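Dihydrodipicolinate synthase (Bacteroides thetaiotaomicron, PDB 4XKY) probably catalyses a Schiff-base lyase or aldolase-type reaction involving pyruvate as a tetrameric TIM-barrel enzyme of the DapA family, named for a step towards lysine. Local coordinates at residues A[90-95]-A[127-132]; A[246-251]-A[293-298]; A[262-267]-A[286-291]. All blocks are in the same frame, centred on the assembly; numbering follows the deposited sequence.

Interaction 1: residues A[90-95]-A[127-132]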
loop_
_atom_site.group_PDB
_atom_site.type_symbol
_atom_site.label_atom_id
_atom_site.label_comp_id
_atom_site.label_asym_id
_atom_site.label_seq_id
_atom_site.Cartn_x
_atom_site.Cartn_y
_atom_site.Cartn_z
ATOM N N ASN A 90 3.494 -23.529 -21.270
ATOM C CA ASN A 90 3.973 -23.550 -22.644
ATOM C C ASN A 90 5.421 -23.016 -22.748
ATOM O O ASN A 90 6.226 -23.553 -23.508
ATOM C CB ASN A 90 3.002 -22.771 -23.545
ATOM C CG ASN A 90 3.461 -22.718 -24.990
ATOM O OD1 ASN A 90 3.381 -23.706 -25.709
ATOM N ND2 ASN A 90 3.958 -21.564 -25.415
ATOM N N LEU A 91 5.764 -21.980 -21.978
ATOM C CA LEU A 91 7.123 -21.453 -22.031
ATOM C C LEU A 91 8.098 -22.441 -21.435
ATOM O O LEU A 91 9.227 -22.577 -21.952
ATOM C CB LEU A 91 7.276 -20.123 -21.303
ATOM C CG LEU A 91 6.587 -18.910 -21.918
ATOM C CD1 LEU A 91 6.817 -17.698 -21.032
ATOM C CD2 LEU A 91 7.084 -18.634 -23.331
ATOM N N ALA A 92 7.686 -23.092 -20.341
ATOM C CA ALA A 92 8.501 -24.144 -19.729
ATOM C C ALA A 92 8.799 -25.267 -20.721
ATOM O O ALA A 92 9.936 -25.676 -20.825
ATOM C CB ALA A 92 7.843 -24.718 -18.490
ATOM N N CYS A 93 7.792 -25.763 -21.439
ATOM C CA CYS A 93 8.015 -26.824 -22.445
ATOM C C CYS A 93 8.936 -26.383 -23.586
ATOM O O CYS A 93 9.777 -27.153 -24.053
ATOM C CB CYS A 93 6.689 -27.335 -22.997
ATOM S SG CYS A 93 5.695 -28.077 -21.670
ATOM N N LEU A 94 8.777 -25.139 -24.018
ATOM C CA LEU A 94 9.635 -24.563 -25.027
ATOM C C LEU A 94 11.069 -24.514 -24.504
ATOM O O LEU A 94 11.994 -24.971 -25.165
ATOM C CB LEU A 94 9.152 -23.164 -25.382
ATOM C CG LEU A 94 10.097 -22.476 -26.367
ATOM C CD1 LEU A 94 9.750 -22.929 -27.775
ATOM C CD2 LEU A 94 10.046 -20.966 -26.261
ATOM N N ALA A 95 11.240 -23.980 -23.302
ATOM C CA ALA A 95 12.529 -24.013 -22.616
ATOM C C ALA A 95 13.139 -25.415 -22.608
ATOM O O ALA A 95 14.297 -25.581 -23.010
ATOM C CB ALA A 95 12.409 -23.476 -21.196
ATOM N N PRO A 127 3.666 -30.913 -11.321
ATOM C CA PRO A 127 3.552 -32.069 -12.235
ATOM C C PRO A 127 3.543 -31.689 -13.720
ATOM O O PRO A 127 3.790 -32.532 -14.568
ATOM C CB PRO A 127 2.192 -32.694 -11.857
ATOM C CG PRO A 127 1.917 -32.225 -10.468
ATOM C CD PRO A 127 2.563 -30.864 -10.342
ATOM N N GLN A 128 3.247 -30.432 -14.026
ATOM C CA GLN A 128 3.135 -29.983 -15.410
ATOM C C GLN A 128 4.449 -29.500 -15.998
ATOM O O GLN A 128 4.498 -29.211 -17.183
ATOM C CB GLN A 128 2.130 -28.824 -15.508
ATOM C CG GLN A 128 0.781 -29.101 -14.875
ATOM C CD GLN A 128 -0.195 -27.990 -15.148
ATOM O OE1 GLN A 128 -0.477 -27.688 -16.302
ATOM N NE2 GLN A 128 -0.706 -27.359 -14.092
ATOM N N LEU A 129 5.493 -29.354 -15.181
ATOM C CA LEU A 129 6.756 -28.739 -15.645
ATOM C C LEU A 129 7.779 -29.813 -16.002
ATOM O O LEU A 129 7.904 -30.778 -15.283
ATOM C CB LEU A 129 7.364 -27.889 -14.543
ATOM C CG LEU A 129 6.511 -26.771 -13.978
ATOM C CD1 LEU A 129 7.296 -26.033 -12.921
ATOM C CD2 LEU A 129 6.077 -25.842 -15.081
ATOM N N PRO A 130 8.532 -29.636 -17.090
ATOM C CA PRO A 130 9.521 -30.635 -17.491
ATOM C C PRO A 130 10.961 -30.327 -17.043
ATOM O O PRO A 130 11.884 -31.009 -17.466
ATOM C CB PRO A 130 9.422 -30.585 -19.009
ATOM C CG PRO A 130 9.202 -29.130 -19.271
ATOM C CD PRO A 130 8.298 -28.655 -18.161
ATOM N N LEU A 131 11.150 -29.307 -16.203
ATOM C CA LEU A 131 12.471 -28.928 -15.702
ATOM C C LEU A 131 12.403 -28.577 -14.217
ATOM O O LEU A 131 11.327 -28.235 -13.710
ATOM C CB LEU A 131 13.000 -27.718 -16.487
ATOM C CG LEU A 131 13.328 -27.911 -17.975
ATOM C CD1 LEU A 131 13.584 -26.577 -18.650
ATOM C CD2 LEU A 131 14.498 -28.862 -18.228
ATOM N N PRO A 132 13.554 -28.630 -13.513
ATOM C CA PRO A 132 13.576 -28.188 -12.116
ATOM C C PRO A 132 13.147 -26.733 -11.989
ATOM O O PRO A 132 13.240 -25.972 -12.958
ATOM C CB PRO A 132 15.045 -28.333 -11.708
ATOM C CG PRO A 132 15.663 -29.254 -12.699
ATOM C CD PRO A 132 14.861 -29.154 -13.957
#
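The methyl group of A92 points between two side chains of the 127-132 loop: its CB is 4.0 Å from L129 CD2 and, equally, 4.0 Å from P130 CD. An alanine suits this place because its CB bond faces the loop, and a single methyl lets the helix backbone come near. P130 uses that nearness. Its ring atom CG rests 3.9 Å from A92 O and 4.1 Å from C93 CA, so the proline leans on the helix backbone as much as on side chains. C93 adds a loose touch from its sulfur, with SG 4.4 Å from P130 CG. One turn further along the helix, A95 meets L131, whose CD1 comes 4.2 Å from A95 CB. The contact is thus apolar, small and of ordinary van der Waals spacing.

Torsions and loop shape put these groups in place. In both L129 and L131, CG lies beside the backbone N and anti to the carbonyl carbon (chi1 -57° and -66°). The CB of L129 does not itself face the helix; with CD1 anti to CA (chi2 -179°), the other branch, CD2, turns to A92. P130, closed onto its own backbone N, has little freedom to swing, and its CG and CD give a compact apolar surface that suits the more exposed margin, while the leucines turn their branches to better covered ground. Behind them, I80 touches both A92 and L129, and V103 touches both A92 and L131.

In the TIM barrel, residues 127-132 join helix 115-125 to strand 133-137, and P132 already shares backbone hydrogen bonds with V103 of the neighbouring strand 102-105. Helix 85-97 packs against this connection on one side, while L91 and L94 carry its other contacts to helix 56-70.

Interaction 2: residues A[246-251]-A[293-298]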
loop_
_atom_site.group_PDB
_atom_site.type_symbol
_atom_site.label_atom_id
_atom_site.label_comp_id
_atom_site.label_asym_id
_atom_site.label_seq_id
_atom_site.Cartn_x
_atom_site.Cartn_y
_atom_site.Cartn_z
ATOM N N ALA A 246 24.547 4.168 -7.892
ATOM C CA ALA A 246 24.254 5.579 -7.675
ATOM C C ALA A 246 24.242 6.395 -8.947
ATOM O O ALA A 246 23.566 7.424 -8.991
ATOM C CB ALA A 246 25.281 6.181 -6.734
ATOM N N THR A 247 25.031 5.977 -9.946
ATOM C CA THR A 247 25.319 6.812 -11.127
ATOM C C THR A 247 24.830 6.256 -12.460
ATOM O O THR A 247 24.599 7.034 -13.372
ATOM C CB THR A 247 26.818 7.164 -11.289
ATOM O OG1 THR A 247 27.614 5.973 -11.500
ATOM C CG2 THR A 247 27.317 7.955 -10.078
ATOM N N ILE A 248 24.685 4.940 -12.605
ATOM C CA ILE A 248 24.152 4.397 -13.859
ATOM C C ILE A 248 22.653 4.197 -13.794
ATOM O O ILE A 248 21.985 4.229 -14.825
ATOM C CB ILE A 248 24.809 3.050 -14.269
ATOM C CG1 ILE A 248 26.322 3.148 -14.341
ATOM C CG2 ILE A 248 24.290 2.548 -15.627
ATOM C CD1 ILE A 248 26.843 4.099 -15.398
ATOM N N TYR A 249 22.107 3.925 -12.610
ATOM C CA TYR A 249 20.721 3.532 -12.539
ATOM C C TYR A 249 19.814 4.692 -12.151
ATOM O O TYR A 249 18.614 4.491 -12.033
ATOM C CB TYR A 249 20.528 2.397 -11.547
ATOM C CG TYR A 249 21.350 1.150 -11.824
ATOM C CD1 TYR A 249 21.791 0.821 -13.124
ATOM C CD2 TYR A 249 21.670 0.285 -10.789
ATOM C CE1 TYR A 249 22.538 -0.330 -13.354
ATOM C CE2 TYR A 249 22.410 -0.864 -11.012
ATOM C CZ TYR A 249 22.846 -1.167 -12.287
ATOM O OH TYR A 249 23.567 -2.313 -12.490
ATOM N N THR A 250 20.352 5.902 -11.973
ATOM C CA THR A 250 19.537 7.017 -11.412
ATOM C C THR A 250 19.299 8.181 -12.379
ATOM O O THR A 250 18.868 9.237 -11.961
ATOM C CB THR A 250 20.204 7.596 -10.154
ATOM O OG1 THR A 250 21.558 7.961 -10.477
ATOM C CG2 THR A 250 20.205 6.564 -9.012
ATOM N N VAL A 251 19.557 8.000 -13.666
ATOM C CA VAL A 251 19.425 9.101 -14.615
ATOM C C VAL A 251 17.993 9.398 -15.043
ATOM O O VAL A 251 17.639 10.548 -15.272
ATOM C CB VAL A 251 20.280 8.872 -15.853
ATOM C CG1 VAL A 251 19.940 9.893 -16.928
ATOM C CG2 VAL A 251 21.743 8.982 -15.447
ATOM N N LYS A 293 29.192 9.878 -19.415
ATOM C CA LYS A 293 29.983 10.559 -18.371
ATOM C C LYS A 293 30.134 9.701 -17.129
ATOM O O LYS A 293 31.222 9.567 -16.552
ATOM C CB LYS A 293 29.307 11.884 -17.986
ATOM C CG LYS A 293 29.928 12.630 -16.809
ATOM C CD LYS A 293 31.361 13.036 -17.115
ATOM C CE LYS A 293 31.948 13.966 -16.065
ATOM N NZ LYS A 293 32.859 14.930 -16.737
ATOM N N ALA A 294 29.024 9.136 -16.687
ATOM C CA ALA A 294 29.060 8.218 -15.561
ATOM C C ALA A 294 30.002 7.029 -15.822
ATOM O O ALA A 294 30.761 6.628 -14.925
ATOM C CB ALA A 294 27.662 7.711 -15.248
ATOM N N LEU A 295 29.935 6.459 -17.029
ATOM C CA LEU A 295 30.766 5.306 -17.359
ATOM C C LEU A 295 32.230 5.690 -17.363
ATOM O O LEU A 295 33.045 4.955 -16.837
ATOM C CB LEU A 295 30.417 4.695 -18.716
ATOM C CG LEU A 295 29.207 3.768 -18.801
ATOM C CD1 LEU A 295 28.935 3.471 -20.272
ATOM C CD2 LEU A 295 29.443 2.464 -18.041
ATOM N N GLN A 296 32.556 6.855 -17.915
ATOM C CA GLN A 296 33.937 7.309 -17.926
ATOM C C GLN A 296 34.480 7.572 -16.517
ATOM O O GLN A 296 35.677 7.445 -16.282
ATOM C CB GLN A 296 34.077 8.573 -18.741
ATOM C CG GLN A 296 33.760 8.449 -20.222
ATOM C CD GLN A 296 33.792 9.822 -20.887
ATOM O OE1 GLN A 296 33.066 10.730 -20.477
ATOM N NE2 GLN A 296 34.657 9.993 -21.887
ATOM N N ASN A 297 33.603 7.961 -15.600
ATOM C CA ASN A 297 33.975 8.161 -14.199
ATOM C C ASN A 297 34.121 6.886 -13.382
ATOM O O ASN A 297 34.730 6.913 -12.324
ATOM C CB ASN A 297 32.966 9.060 -13.499
ATOM C CG ASN A 297 33.114 10.513 -13.882
ATOM O OD1 ASN A 297 34.074 10.920 -14.540
ATOM N ND2 ASN A 297 32.157 11.310 -13.466
ATOM N N LEU A 298 33.539 5.783 -13.835
ATOM C CA LEU A 298 33.869 4.482 -13.257
ATOM C C LEU A 298 35.253 4.093 -13.722
ATOM O O LEU A 298 36.093 3.684 -12.933
ATOM C CB LEU A 298 32.906 3.401 -13.726
ATOM C CG LEU A 298 31.434 3.630 -13.443
ATOM C CD1 LEU A 298 30.669 2.486 -14.069
ATOM C CD2 LEU A 298 31.150 3.740 -11.958
HETATM O O HOH W 1 29.872 7.112 -12.237
#
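I248 and L295 cross at about a right angle, the I248 end methyl lying against the CG-CD2 part of L295. That methyl does most of the work: I248 CD1 is 3.7 Å from A294 CB and 4.1 Å from L295 CD2, with L298 CD1 a looser neighbour. A chi1 of -55° sets CG1 beside the backbone N, and a chi2 of -64° then turns CD1 towards the helix, although the CB bond does not face it. Isoleucine suits the place because its longer branch can reach between three apolar side chains of one helix face. A294 contributes by being small: its methyl lets the backbones close up, and T247 O lies 3.7 Å from A294 CB.

T247 faces the same methyl, CB to A294 CB being 4.1 Å, but carries the polar part of the contact. Its hydroxyl occupies the crowded position between the backbone N and the carbonyl carbon (chi1 63°). There T247 OG1 hydrogen-bonds to Q243 O, one turn back along its own helix, and accepts from a water 2.6 Å away. That water also donates to A294 O at 2.9 Å, an oxygen that already receives the helical N-H of L298. One water thus bridges the two segments beside the apolar touch. Close by, T250 OG1 donates to A246 O over 2.6 Å, from well above the carbonyl plane, tying the turn back on the helix.

The pair belongs to the helices that follow the barrel in this family. L295 also packs on A265 and L268 of helix 257-268, and L298 lies against I244 of helix 231-247 and the loop residue F215; on A246 rests an aromatic side chain of a neighbouring subunit.

Interaction 3: residues A[262-267]-A[286-291]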
loop_
_atom_site.group_PDB
_atom_site.type_symbol
_atom_site.label_atom_id
_atom_site.label_comp_id
_atom_site.label_asym_id
_atom_site.label_seq_id
_atom_site.Cartn_x
_atom_site.Cartn_y
_atom_site.Cartn_z
ATOM N N LEU A 262 20.979 0.801 -17.688
ATOM C CA LEU A 262 21.669 -0.436 -18.040
ATOM C C LEU A 262 21.760 -0.623 -19.542
ATOM O O LEU A 262 22.818 -0.836 -20.088
ATOM C CB LEU A 262 20.915 -1.624 -17.468
ATOM C CG LEU A 262 21.593 -2.974 -17.507
ATOM C CD1 LEU A 262 22.874 -2.912 -16.705
ATOM C CD2 LEU A 262 20.665 -4.028 -16.915
ATOM N N LYS A 263 20.632 -0.519 -20.224
ATOM C CA LYS A 263 20.634 -0.708 -21.670
ATOM C C LYS A 263 21.428 0.398 -22.410
ATOM O O LYS A 263 22.138 0.117 -23.369
ATOM C CB LYS A 263 19.204 -0.847 -22.196
ATOM C CG LYS A 263 18.619 -2.246 -22.047
ATOM C CD LYS A 263 17.438 -2.409 -22.992
ATOM C CE LYS A 263 17.056 -3.859 -23.178
ATOM N NZ LYS A 263 15.918 -4.054 -24.129
ATOM N N CYS A 264 21.307 1.645 -21.962
ATOM C CA CYS A 264 22.105 2.726 -22.526
ATOM C C CYS A 264 23.612 2.393 -22.384
ATOM O O CYS A 264 24.392 2.445 -23.363
ATOM C CB CYS A 264 21.767 4.027 -21.821
ATOM S SG CYS A 264 22.576 5.439 -22.556
ATOM N N ALA A 265 24.002 2.001 -21.171
ATOM C CA ALA A 265 25.395 1.655 -20.909
ATOM C C ALA A 265 25.865 0.505 -21.789
ATOM O O ALA A 265 26.970 0.589 -22.316
ATOM C CB ALA A 265 25.621 1.305 -19.455
ATOM N N LEU A 266 25.038 -0.539 -21.932
ATOM C CA LEU A 266 25.355 -1.688 -22.794
ATOM C C LEU A 266 25.642 -1.264 -24.243
ATOM O O LEU A 266 26.569 -1.788 -24.878
ATOM C CB LEU A 266 24.270 -2.780 -22.741
ATOM C CG LEU A 266 24.172 -3.540 -21.405
ATOM C CD1 LEU A 266 22.962 -4.456 -21.377
ATOM C CD2 LEU A 266 25.403 -4.355 -21.034
ATOM N N SER A 267 24.872 -0.300 -24.730
ATOM C CA SER A 267 25.055 0.245 -26.065
ATOM C C SER A 267 26.359 1.052 -26.193
ATOM O O SER A 267 27.119 0.875 -27.148
ATOM C CB SER A 267 23.852 1.102 -26.461
ATOM O OG SER A 267 24.204 1.917 -27.548
ATOM N N ARG A 286 20.589 13.658 -24.357
ATOM C CA ARG A 286 20.970 14.197 -23.062
ATOM C C ARG A 286 21.237 13.144 -21.989
ATOM O O ARG A 286 22.258 13.186 -21.301
ATOM C CB ARG A 286 19.933 15.160 -22.517
ATOM C CG ARG A 286 20.554 16.029 -21.437
ATOM C CD ARG A 286 19.709 17.249 -21.136
ATOM N NE ARG A 286 18.428 16.825 -20.590
ATOM C CZ ARG A 286 18.249 16.395 -19.344
ATOM N NH1 ARG A 286 19.266 16.332 -18.494
ATOM N NH2 ARG A 286 17.043 16.020 -18.943
ATOM N N GLU A 287 20.305 12.223 -21.812
ATOM C CA GLU A 287 20.476 11.210 -20.789
ATOM C C GLU A 287 21.610 10.266 -21.203
ATOM O O GLU A 287 22.426 9.857 -20.382
ATOM C CB GLU A 287 19.161 10.456 -20.517
ATOM C CG GLU A 287 18.079 11.303 -19.831
ATOM C CD GLU A 287 17.515 12.372 -20.744
ATOM O OE1 GLU A 287 17.247 12.079 -21.927
ATOM O OE2 GLU A 287 17.376 13.523 -20.291
ATOM N N ARG A 288 21.678 9.952 -22.486
ATOM C CA ARG A 288 22.728 9.100 -22.989
ATOM C C ARG A 288 24.096 9.740 -22.696
ATOM O O ARG A 288 25.007 9.058 -22.238
ATOM C CB ARG A 288 22.526 8.836 -24.476
ATOM C CG ARG A 288 23.571 7.940 -25.082
ATOM C CD ARG A 288 23.329 7.741 -26.558
ATOM N NE ARG A 288 24.371 6.918 -27.163
ATOM C CZ ARG A 288 24.372 5.588 -27.190
ATOM N NH1 ARG A 288 23.383 4.890 -26.631
ATOM N NH2 ARG A 288 25.373 4.951 -27.795
ATOM N N GLY A 289 24.205 11.050 -22.915
ATOM C CA GLY A 289 25.395 11.824 -22.523
ATOM C C GLY A 289 25.765 11.688 -21.053
ATOM O O GLY A 289 26.935 11.570 -20.700
ATOM N N LYS A 290 24.766 11.699 -20.186
ATOM C CA LYS A 290 25.016 11.543 -18.762
ATOM C C LYS A 290 25.472 10.155 -18.413
ATOM O O LYS A 290 26.279 9.977 -17.511
ATOM C CB LYS A 290 23.765 11.814 -17.951
ATOM C CG LYS A 290 23.367 13.270 -17.908
ATOM C CD LYS A 290 22.294 13.474 -16.859
ATOM C CE LYS A 290 21.447 14.677 -17.181
ATOM N NZ LYS A 290 22.164 15.949 -16.893
ATOM N N ILE A 291 24.903 9.152 -19.069
ATOM C CA ILE A 291 25.298 7.801 -18.778
ATOM C C ILE A 291 26.751 7.629 -19.238
ATOM O O ILE A 291 27.525 7.044 -18.535
ATOM C CB ILE A 291 24.358 6.754 -19.435
ATOM C CG1 ILE A 291 22.967 6.808 -18.795
ATOM C CG2 ILE A 291 24.949 5.357 -19.312
ATOM C CD1 ILE A 291 22.842 6.133 -17.453
#
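The CB bond of R288 does not point at helix 257-268, yet its side chain runs past the sulfur of C264 and ends at S267. R288 CB is 3.9 Å from C264 SG, and R288 CG, placed anti to the backbone N, is closer, at 3.7 Å from the same sulfur. From CG to NE the chain is extended, carrying the guanidinium to full reach. At its far end R288 NH1 donates to S267 OG over 3.2 Å, with an N-H...O angle of 150°, and R288 NH2 donates to that same oxygen over 3.3 Å. Both nitrogens therefore grip one hydroxyl end-on, and the oxygen lies at the edge of the guanidinium, close to its plane. NH1 has a stronger partner in D274, whose OD2 forms a salt bridge with it; S267 also touches D274, so serine and aspartate meet at the arginine's tip. Replacing R288 by an alanine would remove the salt bridge, both hydrogen bonds and the CG packing on C264, and would probably loosen the polar margin of the helix pair.

The two helices belong to the C-terminal helical region that DapA-family enzymes carry after the TIM barrel. Their axes approach to 9.7 Å and cross at -71°, so contact is concentrated near the crossing. C264 fits there: its sulfur, anti to its own backbone N, sits 3.7 Å from R288 CA and 3.8 Å from I291 CB, a compact polarisable atom pressed against the neighbouring backbone. I291 fills the deeper side. Its CG2, also anti to the backbone N, comes 4.1 Å from A265 CB, the small alanine letting the branched chain lie close to the helix. Beyond this pair, L268 touches both R288 and I291, and M214 lies against A265.

How the interactions relate
From the N terminus, interaction 1 comes first: helix 85-97 meets the loop before strand 133-137, closing a loop that holds strand 102-105 and helix 115-125 within the barrel. It is complete before the other two begin. Interaction 2 then opens at the end of helix 231-247, and interaction 3 opens and closes within its span, so the two are nested without crossing. Both end on helix 285-298, which they join to helices 231-247 and 257-268. Their centres are 9 Å apart, and they touch where I248 and V251 meet I291 and where L295 meets A265. Interaction 1 lies on the opposite side of the chain's centre from both, its own centre about 36 Å from that of interaction 3.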